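Local atomic coordinates of beta-ketoacyl-[acyl-carrier-protein] synthase FabY (Pseudomonas aeruginosa, PDB entry 4CW4), a protein that catalyses the condensation of acetyl-CoA with malonyl-ACP to give acetoacetyl-ACP, the primer that starts fatty acid synthesis, and also accepts other short acyl-CoAs. Residues Gly407-Ala421 with Phe534-Val548. Numbering follows the deposited sequence.
Sequences GPGNYLTVAKAVASA and FINSKGFGGNNASGV
N410 and N536 approach from opposite directions as a pair of side-chain amides, edge to edge and nearly coplanar (9°). N410 ND2 gives a hydrogen bond to N536 OD1 (2.8 Å), N536 ND2 returns one to N410 OD1 (3.0 Å), and both run nearly straight into in-plane lone pairs, a cyclic pairing that couples the two amides. The second proton of N410 ND2 goes back to T413 OG1 within the helix, at a tilt to the amide. T413 OG1 donates to S546 OG (2.8 Å), which passes its own proton to N536 OD1, closing a buried ring of polar groups. T413 OG1 lies between the backbone N and the carbonyl carbon (chi1 70°), which brings it to S546, while CG2 packs against N544 O.

Farther along the helix the contact turns apolar. V418 CG2 sits over one face of the F534 ring, 4.0 Å from its centroid, whereas A421 CB meets the ring edge, 3.6 Å from F534 CZ. A417 packs against S546 and V548, with A417 CB 3.8 Å from S546 CB.

In the second shell, E450 accepts from N536 ND2 and, with S546, sets which end of N536 is oxygen; D397 receives both N544 ND2 and the backbone N of G409, linking the two residues through one carboxylate. Helix 409-421 runs nearly parallel to strand 543-548 (12°) across the antiparallel hairpin 534-548, as in the layered alpha/beta core of the thiolase fold. On the hairpin's other side S537 approaches the probable active-site residues C286 and H439.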
loop_
_atom_site.group_PDB
_atom_site.type_symbol
_atom_site.label_atom_id
_atom_site.label_comp_id
_atom_site.label_asym_id
_atom_site.label_seq_id
_atom_site.Cartn_x
_atom_site.Cartn_y
_atom_site.Cartn_z
ATOM N N GLY A 407 18.756 -9.765 -2.224
ATOM C CA GLY A 407 19.830 -8.803 -2.323
ATOM C C GLY A 407 20.425 -8.378 -0.999
ATOM O O GLY A 407 20.060 -8.875 0.068
ATOM N N PRO A 408 21.351 -7.431 -1.061
ATOM C CA PRO A 408 22.200 -7.184 0.104
ATOM C C PRO A 408 21.608 -6.344 1.228
ATOM O O PRO A 408 22.271 -6.242 2.252
ATOM C CB PRO A 408 23.410 -6.465 -0.480
ATOM C CG PRO A 408 23.070 -6.081 -1.826
ATOM C CD PRO A 408 21.933 -6.901 -2.301
ATOM N N GLY A 409 20.421 -5.773 1.058
ATOM C CA GLY A 409 19.870 -4.880 2.059
ATOM C C GLY A 409 19.701 -5.529 3.421
ATOM O O GLY A 409 19.796 -4.868 4.456
ATOM N N ASN A 410 19.412 -6.824 3.439
ATOM C CA ASN A 410 19.170 -7.500 4.706
ATOM C C ASN A 410 20.450 -7.601 5.561
ATOM O O ASN A 410 20.360 -7.718 6.775
ATOM C CB ASN A 410 18.527 -8.866 4.441
ATOM C CG ASN A 410 17.880 -9.499 5.661
ATOM O OD1 ASN A 410 17.897 -10.715 5.771
ATOM N ND2 ASN A 410 17.253 -8.723 6.511
ATOM N N TYR A 411 21.633 -7.480 4.953
ATOM C CA TYR A 411 22.861 -7.376 5.748
ATOM C C TYR A 411 22.787 -6.157 6.653
ATOM O O TYR A 411 23.138 -6.199 7.823
ATOM C CB TYR A 411 24.107 -7.287 4.861
ATOM C CG TYR A 411 24.563 -8.607 4.282
ATOM C CD1 TYR A 411 24.052 -9.063 3.070
ATOM C CD2 TYR A 411 25.506 -9.395 4.938
ATOM C CE1 TYR A 411 24.458 -10.268 2.531
ATOM C CE2 TYR A 411 25.921 -10.608 4.400
ATOM C CZ TYR A 411 25.380 -11.037 3.195
ATOM O OH TYR A 411 25.763 -12.228 2.623
ATOM N N LEU A 412 22.353 -5.055 6.061
ATOM C CA LEU A 412 22.280 -3.773 6.741
ATOM C C LEU A 412 21.211 -3.775 7.838
ATOM O O LEU A 412 21.463 -3.287 8.939
ATOM C CB LEU A 412 22.006 -2.656 5.742
ATOM C CG LEU A 412 23.201 -2.179 4.907
ATOM C CD1 LEU A 412 23.861 -3.282 4.111
ATOM C CD2 LEU A 412 22.763 -1.064 3.982
ATOM N N THR A 413 20.031 -4.327 7.549
ATOM C CA THR A 413 18.967 -4.313 8.549
ATOM C C THR A 413 19.337 -5.165 9.764
ATOM O O THR A 413 19.121 -4.751 10.897
ATOM C CB THR A 413 17.580 -4.729 7.990
ATOM O OG1 THR A 413 17.541 -6.123 7.658
ATOM C CG2 THR A 413 17.225 -3.932 6.740
ATOM N N VAL A 414 19.883 -6.352 9.537
ATOM C CA VAL A 414 20.241 -7.221 10.655
ATOM C C VAL A 414 21.382 -6.616 11.480
ATOM O O VAL A 414 21.319 -6.583 12.701
ATOM C CB VAL A 414 20.589 -8.653 10.187
ATOM C CG1 VAL A 414 21.005 -9.519 11.371
ATOM C CG2 VAL A 414 19.377 -9.279 9.453
ATOM N N ALA A 415 22.413 -6.122 10.805
ATOM C CA ALA A 415 23.545 -5.516 11.499
ATOM C C ALA A 415 23.082 -4.340 12.342
ATOM O O ALA A 415 23.452 -4.231 13.520
ATOM C CB ALA A 415 24.616 -5.077 10.516
ATOM N N LYS A 416 22.296 -3.440 11.753
ATOM C CA LYS A 416 21.846 -2.262 12.507
ATOM C C LYS A 416 20.950 -2.672 13.676
ATOM O O LYS A 416 20.991 -2.066 14.753
ATOM C CB LYS A 416 21.099 -1.272 11.611
ATOM C CG LYS A 416 21.966 -0.583 10.594
ATOM C CD LYS A 416 21.169 0.391 9.755
ATOM C CE LYS A 416 20.757 1.606 10.557
ATOM N NZ LYS A 416 19.962 2.589 9.784
ATOM N N ALA A 417 20.136 -3.705 13.472
ATOM C CA ALA A 417 19.242 -4.163 14.546
ATOM C C ALA A 417 20.050 -4.672 15.744
ATOM O O ALA A 417 19.780 -4.314 16.898
ATOM C CB ALA A 417 18.283 -5.245 14.033
ATOM N N VAL A 418 21.030 -5.519 15.468
ATOM C CA VAL A 418 21.878 -6.046 16.521
ATOM C C VAL A 418 22.635 -4.909 17.240
ATOM O O VAL A 418 22.653 -4.861 18.473
ATOM C CB VAL A 418 22.822 -7.142 15.980
ATOM C CG1 VAL A 418 23.755 -7.632 17.079
ATOM C CG2 VAL A 418 21.997 -8.328 15.453
ATOM N N ALA A 419 23.214 -3.979 16.484
ATOM C CA ALA A 419 23.944 -2.881 17.102
ATOM C C ALA A 419 23.011 -2.083 18.011
ATOM O O ALA A 419 23.413 -1.655 19.105
ATOM C CB ALA A 419 24.547 -1.968 16.044
ATOM N N SER A 420 21.772 -1.871 17.572
ATOM C CA SER A 420 20.844 -1.059 18.351
ATOM C C SER A 420 20.518 -1.759 19.671
ATOM O O SER A 420 20.417 -1.110 20.717
ATOM C CB SER A 420 19.574 -0.736 17.568
ATOM O OG SER A 420 18.734 -1.863 17.434
ATOM N N ALA A 421 20.386 -3.090 19.618
ATOM C CA ALA A 421 20.104 -3.856 20.814
ATOM C C ALA A 421 21.295 -3.810 21.779
ATOM O O ALA A 421 21.115 -3.721 22.986
ATOM C CB ALA A 421 19.734 -5.301 20.461
ATOM N N PHE A 534 15.273 -10.714 17.557
ATOM C CA PHE A 534 15.419 -10.033 16.282
ATOM C C PHE A 534 14.472 -10.687 15.280
ATOM O O PHE A 534 14.615 -11.876 14.948
ATOM C CB PHE A 534 16.857 -10.146 15.814
ATOM C CG PHE A 534 17.833 -9.550 16.789
ATOM C CD1 PHE A 534 17.958 -8.187 16.895
ATOM C CD2 PHE A 534 18.592 -10.352 17.616
ATOM C CE1 PHE A 534 18.830 -7.625 17.783
ATOM C CE2 PHE A 534 19.461 -9.794 18.518
ATOM C CZ PHE A 534 19.583 -8.428 18.604
ATOM N N ILE A 535 13.494 -9.908 14.822
ATOM C CA ILE A 535 12.539 -10.354 13.811
ATOM C C ILE A 535 13.107 -9.998 12.436
ATOM O O ILE A 535 13.371 -8.818 12.172
ATOM C CB ILE A 535 11.182 -9.641 13.968
ATOM C CG1 ILE A 535 10.632 -9.728 15.400
ATOM C CG2 ILE A 535 10.180 -10.203 12.973
ATOM C CD1 ILE A 535 10.387 -11.084 15.921
ATOM N N ASN A 536 13.314 -10.994 11.579
ATOM C CA ASN A 536 13.904 -10.757 10.278
ATOM C C ASN A 536 12.942 -11.047 9.133
ATOM O O ASN A 536 12.230 -12.060 9.140
ATOM C CB ASN A 536 15.176 -11.583 10.094
ATOM C CG ASN A 536 16.053 -11.020 8.988
ATOM O OD1 ASN A 536 16.195 -9.793 8.861
ATOM N ND2 ASN A 536 16.584 -11.892 8.139
ATOM N N SER A 537 12.908 -10.153 8.157
ATOM C CA SER A 537 11.935 -10.271 7.072
ATOM C C SER A 537 12.417 -9.638 5.780
ATOM O O SER A 537 13.247 -8.720 5.744
ATOM C CB SER A 537 10.606 -9.640 7.480
ATOM O OG SER A 537 9.550 -9.967 6.601
ATOM N N LYS A 538 11.860 -10.122 4.676
ATOM C CA LYS A 538 12.267 -9.625 3.381
ATOM C C LYS A 538 11.190 -9.999 2.426
ATOM O O LYS A 538 10.286 -10.801 2.717
ATOM C CB LYS A 538 13.571 -10.272 2.901
ATOM C CG LYS A 538 14.459 -10.846 3.993
ATOM C CD LYS A 538 15.286 -11.988 3.504
ATOM C CE LYS A 538 16.318 -11.573 2.517
ATOM N NZ LYS A 538 17.617 -12.241 2.803
ATOM N N GLY A 539 11.300 -9.419 1.256
ATOM C CA GLY A 539 10.359 -9.718 0.229
ATOM C C GLY A 539 10.972 -9.254 -1.041
ATOM O O GLY A 539 12.027 -8.617 -1.078
ATOM N N PHE A 540 10.281 -9.630 -2.088
ATOM C CA PHE A 540 10.422 -9.071 -3.434
ATOM C C PHE A 540 10.587 -7.579 -3.412
ATOM O O PHE A 540 10.117 -6.902 -2.495
ATOM C CB PHE A 540 9.165 -9.323 -4.303
ATOM C CG PHE A 540 8.787 -10.767 -4.471
ATOM C CD1 PHE A 540 9.599 -11.794 -4.003
ATOM C CD2 PHE A 540 7.597 -11.091 -5.107
ATOM C CE1 PHE A 540 9.231 -13.121 -4.171
ATOM C CE2 PHE A 540 7.221 -12.414 -5.281
ATOM C CZ PHE A 540 8.043 -13.431 -4.815
ATOM N N GLY A 541 11.231 -7.074 -4.462
ATOM C CA GLY A 541 11.279 -5.661 -4.722
ATOM C C GLY A 541 12.374 -5.002 -3.930
ATOM O O GLY A 541 12.356 -3.807 -3.807
ATOM N N GLY A 542 13.328 -5.763 -3.385
ATOM C CA GLY A 542 14.389 -5.141 -2.607
ATOM C C GLY A 542 13.853 -4.584 -1.306
ATOM O O GLY A 542 14.170 -3.471 -0.920
ATOM N N ASN A 543 13.032 -5.383 -0.631
ATOM C CA ASN A 543 12.456 -5.011 0.644
ATOM C C ASN A 543 13.028 -5.878 1.749
ATOM O O ASN A 543 12.953 -7.093 1.677
ATOM C CB ASN A 543 10.924 -5.109 0.558
ATOM C CG ASN A 543 10.327 -3.950 -0.231
ATOM O OD1 ASN A 543 10.337 -2.807 0.233
ATOM N ND2 ASN A 543 9.838 -4.224 -1.432
ATOM N N ASN A 544 13.639 -5.248 2.746
ATOM C CA ASN A 544 14.239 -5.965 3.872
ATOM C C ASN A 544 13.953 -5.198 5.141
ATOM O O ASN A 544 13.991 -3.970 5.146
ATOM C CB ASN A 544 15.764 -6.076 3.730
ATOM C CG ASN A 544 16.194 -6.655 2.396
ATOM O OD1 ASN A 544 16.239 -7.875 2.210
ATOM N ND2 ASN A 544 16.517 -5.780 1.454
ATOM N N ALA A 545 13.711 -5.915 6.233
ATOM C CA ALA A 545 13.516 -5.263 7.522
ATOM C C ALA A 545 13.915 -6.174 8.646
ATOM O O ALA A 545 13.774 -7.392 8.536
ATOM C CB ALA A 545 12.062 -4.807 7.704
ATOM N N SER A 546 14.411 -5.565 9.728
ATOM C CA SER A 546 14.667 -6.293 10.960
ATOM C C SER A 546 14.178 -5.473 12.140
ATOM O O SER A 546 14.405 -4.260 12.202
ATOM C CB SER A 546 16.157 -6.601 11.133
ATOM O OG SER A 546 16.670 -7.283 10.012
ATOM N N GLY A 547 13.467 -6.129 13.052
ATOM C CA GLY A 547 12.944 -5.480 14.240
ATOM C C GLY A 547 13.556 -5.991 15.528
ATOM O O GLY A 547 13.956 -7.161 15.612
ATOM N N VAL A 548 13.582 -5.128 16.541
ATOM C CA VAL A 548 14.112 -5.467 17.861
ATOM C C VAL A 548 12.979 -5.472 18.880
ATOM O O VAL A 548 12.285 -4.468 19.066
ATOM C CB VAL A 548 15.193 -4.450 18.298
ATOM C CG1 VAL A 548 15.773 -4.842 19.651
ATOM C CG2 VAL A 548 16.293 -4.369 17.261
HETATM O O HOH W 1 16.419 -8.635 -0.455
HETATM O O HOH W 2 19.552 -11.029 1.076
#